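Local coordinates for protein aspartate-semialdehyde dehydrogenase (PDB 5CEF) that catalyses the NADPH-dependent reductive dephosphorylation of 4-phospho-L-aspartate to L-aspartate semialdehyde, the second step in making the aspartate family of amino acids, at residues G259-K264 / I336-L341; S210-K215 / A246-V251. All coordinates share one frame; numbering follows the deposited sequence.

Overall arrangement
Both interactions lie in the dimerisation domain and use the same mixed sheet, their centres about 16 Å apart and their nearest atoms about 7 Å apart, without touching. Along the chain they come in series: interaction 2 packs the start of helix 212-224 against strand 243-250, an outermost strand within this chain, and interaction 1 then pairs strand 257-265 with strand 336-342 further into the sheet. Strand 177-186 lies between strands 243-250 and 257-265. Both contacts reach the second subunit, and K337 of interaction 1 binds the carbonyl of A246 of that neighbour, the counterpart of the A246 in interaction 2. The sheet thus builds the domain and the dimer interface together.

Interaction 1: G259-K264 / I336-L341; sequences GCVSVK and IKFVCL
F338 and V261 face each other across two antiparallel strands, each using its backbone N-H and C=O to bind the other while its side chain packs on the same face of the sheet. Starting at F338 CB, a chi1 of 61° sets CG between the backbone N and the carbonyl carbon, and the ring runs alongside the V261 side chain. F338 CE1 lies 3.9 Å from V261 CB, and F338 CE2 comes near V261 CG1 and 4.1 Å from V263 CG2. At the tip, F338 CZ lies 3.7 Å from V261 CB. This methine sits over one ring face, offset toward the rim, in a CH-pi contact. The branched valines fit here because they offer broad apolar surface close to the backbone, while the F338 side chain also packs on I328 of strand 323-330.

Six backbone hydrogen bonds join the strands, two in each of the pairs G259-C340, V261-F338 and V263-I336. V261 N to F338 O is 2.9 Å and almost straight, at 179°. Beside the first pair, C340 SG comes 3.8 Å from G259 CA, where the glycine presents no side chain and leaves the sulfur room. V261 CG2 adds a looser contact with C340 SG at 4.1 Å.

C260, S262, K337 and V339 point to the other face. S262 OG touches K337 CB at 3.6 Å, beyond which the extended lysine chain leads away to A246 O, S245 OG and E217 of the second subunit. The chemistry is therefore divided: apolar packing, including the aromatic face, accompanies the backbone bonds on one side, whereas on the other a buried ammonium group, probably charged, finds its neutralising carboxylate and other acceptors across the dimer interface.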
loop_
_atom_site.group_PDB
_atom_site.type_symbol
_atom_site.label_atom_id
_atom_site.label_comp_id
_atom_site.label_asym_id
_atom_site.label_seq_id
_atom_site.Cartn_x
_atom_site.Cartn_y
_atom_site.Cartn_z
ATOM N N GLY A 259 2.684 13.269 13.650
ATOM C CA GLY A 259 2.383 13.260 15.088
ATOM C C GLY A 259 1.097 13.997 15.396
ATOM O O GLY A 259 0.857 15.060 14.833
ATOM N N CYS A 260 0.289 13.429 16.271
ATOM C CA CYS A 260 -0.967 14.020 16.688
ATOM C C CYS A 260 -0.828 14.413 18.166
ATOM O O CYS A 260 -0.774 13.560 19.023
ATOM C CB CYS A 260 -2.100 12.997 16.523
ATOM S SG CYS A 260 -2.469 12.481 14.812
ATOM N N VAL A 261 -0.751 15.712 18.441
ATOM C CA VAL A 261 -0.256 16.225 19.694
ATOM C C VAL A 261 -1.304 17.063 20.401
ATOM O O VAL A 261 -1.933 17.916 19.777
ATOM C CB VAL A 261 1.012 17.078 19.462
ATOM C CG1 VAL A 261 1.638 17.536 20.778
ATOM C CG2 VAL A 261 2.059 16.278 18.703
ATOM N N SER A 262 -1.493 16.826 21.695
ATOM C CA SER A 262 -2.296 17.740 22.536
ATOM C C SER A 262 -1.418 18.355 23.631
ATOM O O SER A 262 -0.605 17.675 24.223
ATOM C CB SER A 262 -3.476 17.016 23.169
ATOM O OG SER A 262 -4.297 16.418 22.161
ATOM N N VAL A 263 -1.586 19.644 23.874
ATOM C CA VAL A 263 -0.722 20.365 24.773
ATOM C C VAL A 263 -1.508 21.178 25.770
ATOM O O VAL A 263 -2.469 21.855 25.413
ATOM C CB VAL A 263 0.193 21.318 24.002
ATOM C CG1 VAL A 263 1.066 22.116 24.958
ATOM C CG2 VAL A 263 1.106 20.549 23.074
ATOM N N LYS A 264 -1.065 21.124 27.024
ATOM C CA LYS A 264 -1.519 22.011 28.063
ATOM C C LYS A 264 -0.393 22.911 28.509
ATOM O O LYS A 264 0.637 22.411 28.942
ATOM C CB LYS A 264 -1.984 21.196 29.262
ATOM C CG LYS A 264 -2.273 22.026 30.497
ATOM C CD LYS A 264 -3.765 22.192 30.729
ATOM C CE LYS A 264 -4.143 23.597 31.222
ATOM N NZ LYS A 264 -5.469 24.058 30.668
ATOM N N ILE A 336 -4.446 23.187 23.448
ATOM C CA ILE A 336 -4.276 23.246 22.023
ATOM C C ILE A 336 -3.890 21.872 21.521
ATOM O O ILE A 336 -3.088 21.185 22.155
ATOM C CB ILE A 336 -3.220 24.323 21.685
ATOM C CG1 ILE A 336 -3.877 25.712 21.574
ATOM C CG2 ILE A 336 -2.368 23.956 20.487
ATOM C CD1 ILE A 336 -4.718 25.956 20.352
ATOM N N LYS A 337 -4.433 21.487 20.371
ATOM C CA LYS A 337 -3.954 20.284 19.671
ATOM C C LYS A 337 -3.646 20.545 18.216
ATOM O O LYS A 337 -4.116 21.513 17.621
ATOM C CB LYS A 337 -4.923 19.086 19.825
ATOM C CG LYS A 337 -6.319 19.312 19.289
ATOM C CD LYS A 337 -7.226 18.122 19.600
ATOM C CE LYS A 337 -8.678 18.432 19.200
ATOM N NZ LYS A 337 -9.694 17.416 19.548
ATOM N N PHE A 338 -2.838 19.673 17.643
ATOM C CA PHE A 338 -2.379 19.881 16.277
ATOM C C PHE A 338 -1.775 18.626 15.697
ATOM O O PHE A 338 -1.624 17.615 16.377
ATOM C CB PHE A 338 -1.362 21.040 16.214
ATOM C CG PHE A 338 -0.116 20.813 17.018
ATOM C CD1 PHE A 338 0.972 20.244 16.461
ATOM C CD2 PHE A 338 -0.029 21.212 18.316
ATOM C CE1 PHE A 338 2.134 20.041 17.179
ATOM C CE2 PHE A 338 1.140 21.042 19.041
ATOM C CZ PHE A 338 2.221 20.429 18.472
ATOM N N VAL A 339 -1.415 18.719 14.438
ATOM C CA VAL A 339 -0.755 17.646 13.729
ATOM C C VAL A 339 0.598 18.169 13.233
ATOM O O VAL A 339 0.648 19.255 12.690
ATOM C CB VAL A 339 -1.585 17.220 12.512
ATOM C CG1 VAL A 339 -0.816 16.238 11.669
ATOM C CG2 VAL A 339 -2.888 16.611 12.976
ATOM N N CYS A 340 1.652 17.380 13.390
ATOM C CA CYS A 340 2.977 17.767 12.930
ATOM C C CYS A 340 3.556 16.706 12.012
ATOM O O CYS A 340 3.151 15.552 12.053
ATOM C CB CYS A 340 3.922 17.996 14.131
ATOM S SG CYS A 340 4.185 16.614 15.266
ATOM N N LEU A 341 4.543 17.109 11.244
ATOM C CA LEU A 341 5.191 16.248 10.305
ATOM C C LEU A 341 6.655 16.561 10.282
ATOM O O LEU A 341 7.037 17.720 10.187
ATOM C CB LEU A 341 4.638 16.494 8.908
ATOM C CG LEU A 341 5.381 15.783 7.771
ATOM C CD1 LEU A 341 5.225 14.271 7.866
ATOM C CD2 LEU A 341 4.832 16.291 6.441
#

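Interaction 2: S210-K215 / A246-V251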
loop_
_atom_site.group_PDB
_atom_site.type_symbol
_atom_site.label_atom_id
_atom_site.label_comp_id
_atom_site.label_asym_id
_atom_site.label_seq_id
_atom_site.Cartn_x
_atom_site.Cartn_y
_atom_site.Cartn_z
ATOM N N SER A 210 9.712 -0.634 19.400
ATOM C CA SER A 210 10.188 -0.894 20.751
ATOM C C SER A 210 11.148 0.221 21.157
ATOM O O SER A 210 11.958 0.702 20.356
ATOM C CB SER A 210 10.803 -2.279 20.865
ATOM O OG SER A 210 12.058 -2.220 20.269
ATOM N N GLY A 211 10.997 0.655 22.397
ATOM C CA GLY A 211 11.809 1.746 22.949
ATOM C C GLY A 211 11.425 3.170 22.575
ATOM O O GLY A 211 11.936 4.106 23.149
ATOM N N GLU A 212 10.489 3.336 21.650
ATOM C CA GLU A 212 10.269 4.630 21.041
ATOM C C GLU A 212 9.457 5.573 21.964
ATOM O O GLU A 212 9.788 6.737 22.102
ATOM C CB GLU A 212 9.574 4.445 19.699
ATOM C CG GLU A 212 9.640 5.643 18.786
ATOM C CD GLU A 212 10.869 5.647 17.866
ATOM O OE1 GLU A 212 11.832 4.927 18.161
ATOM O OE2 GLU A 212 10.900 6.423 16.886
ATOM N N GLU A 213 8.422 5.049 22.612
ATOM C CA GLU A 213 7.643 5.824 23.539
ATOM C C GLU A 213 8.521 6.284 24.693
ATOM O O GLU A 213 8.464 7.438 25.128
ATOM C CB GLU A 213 6.467 5.005 24.048
ATOM C CG GLU A 213 5.473 4.789 22.942
ATOM C CD GLU A 213 4.510 3.640 23.182
ATOM O OE1 GLU A 213 4.321 3.208 24.335
ATOM O OE2 GLU A 213 3.882 3.227 22.171
ATOM N N ASP A 214 9.293 5.355 25.219
ATOM C CA ASP A 214 10.069 5.624 26.378
ATOM C C ASP A 214 11.086 6.726 26.088
ATOM O O ASP A 214 11.302 7.620 26.914
ATOM C CB ASP A 214 10.732 4.339 26.842
ATOM C CG ASP A 214 11.541 4.561 28.072
ATOM O OD1 ASP A 214 10.985 5.086 29.067
ATOM O OD2 ASP A 214 12.749 4.291 28.030
ATOM N N LYS A 215 11.664 6.693 24.899
ATOM C CA LYS A 215 12.560 7.755 24.480
ATOM C C LYS A 215 11.862 9.108 24.433
ATOM O O LYS A 215 12.316 10.031 25.058
ATOM C CB LYS A 215 13.106 7.485 23.092
ATOM C CG LYS A 215 14.172 6.408 23.022
ATOM C CD LYS A 215 14.735 6.327 21.610
ATOM C CE LYS A 215 15.788 5.245 21.464
ATOM N NZ LYS A 215 15.201 3.903 21.246
ATOM N N ALA A 246 3.148 9.033 25.364
ATOM C CA ALA A 246 3.188 8.724 23.951
ATOM C C ALA A 246 2.702 7.306 23.583
ATOM O O ALA A 246 2.863 6.351 24.345
ATOM C CB ALA A 246 4.612 8.876 23.461
ATOM N N THR A 247 2.140 7.186 22.385
ATOM C CA THR A 247 1.931 5.911 21.749
ATOM C C THR A 247 2.540 6.054 20.363
ATOM O O THR A 247 2.286 7.048 19.688
ATOM C CB THR A 247 0.449 5.608 21.615
ATOM O OG1 THR A 247 -0.226 5.729 22.876
ATOM C CG2 THR A 247 0.275 4.229 21.120
ATOM N N CYS A 248 3.378 5.103 19.957
ATOM C CA CYS A 248 4.120 5.210 18.707
ATOM C C CYS A 248 3.756 4.065 17.819
ATOM O O CYS A 248 3.802 2.898 18.235
ATOM C CB CYS A 248 5.608 5.177 18.967
ATOM S SG CYS A 248 6.199 6.655 19.819
ATOM N N THR A 249 3.301 4.374 16.605
ATOM C CA THR A 249 2.863 3.331 15.693
ATOM C C THR A 249 3.638 3.422 14.415
ATOM O O THR A 249 4.187 4.470 14.093
ATOM C CB THR A 249 1.391 3.445 15.353
ATOM O OG1 THR A 249 1.208 4.558 14.487
ATOM C CG2 THR A 249 0.586 3.639 16.575
ATOM N N ARG A 250 3.660 2.314 13.680
ATOM C CA ARG A 250 4.238 2.283 12.347
ATOM C C ARG A 250 3.104 2.152 11.329
ATOM O O ARG A 250 2.183 1.381 11.547
ATOM C CB ARG A 250 5.167 1.115 12.217
ATOM C CG ARG A 250 5.880 1.038 10.890
ATOM C CD ARG A 250 7.122 1.891 10.934
ATOM N NE ARG A 250 8.118 1.334 11.857
ATOM C CZ ARG A 250 9.216 1.998 12.239
ATOM N NH1 ARG A 250 9.434 3.265 11.851
ATOM N NH2 ARG A 250 10.093 1.426 13.044
ATOM N N VAL A 251 3.199 2.888 10.222
ATOM C CA VAL A 251 2.180 2.866 9.173
ATOM C C VAL A 251 2.866 2.596 7.838
ATOM O O VAL A 251 4.067 2.737 7.720
ATOM C CB VAL A 251 1.427 4.194 9.098
ATOM C CG1 VAL A 251 0.553 4.388 10.323
ATOM C CG2 VAL A 251 2.383 5.382 8.959
HETATM O O HOH W 1 5.348 1.903 20.394
#
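E213 reaches across to strand residues A246, T247 and C248, and C248 SG touches both E213 and E212. From the first turn of the helix, E213 CG stands anti to its carbonyl carbon (chi1 -69°), and the chain then extends toward the strand, passing A246 O at 3.3 Å from CG. Its carboxylate ends beside the backbone, where OE2 accepts C248 N at 2.9 Å. That N-H arrives on the anti side of the oxygen, 27° out of the carboxylate plane. A water, HOH 1, donates to E213 OE2 at 2.7 Å and to C248 O at 2.8 Å, so that OE2 meets the C248 N-H directly and the C248 C=O through the water.

The side chain of C248 points back at the helix. Its SG lies 3.7 Å from E213 CG and equally far from E212 CG, touching aliphatic carbons rather than acid groups; a small, weakly polar thiol suits this position. E212 takes a different course: its chain bends at chi2 (90°), and its OE2 is bound by S159 and Q186. E213 instead sends OE2 to R327 and OE1 to R329 of the second subunit, a pair of salt bridges that would favour the charged form. Glutamate suits position 213 by its reach, being long enough to span from helix to strand while giving CG to C248 SG. G211 at the N-cap has a positive phi that a glycine adopts easily.

The arrangement is a helix N-terminus docked on strand 243-250, outermost in this chain's dimerisation-domain sheet. E213 faces the subunit interface, while E212 lies about 7 Å from C158 and 6 Å from H257, side chain to side chain, beside the predicted active site.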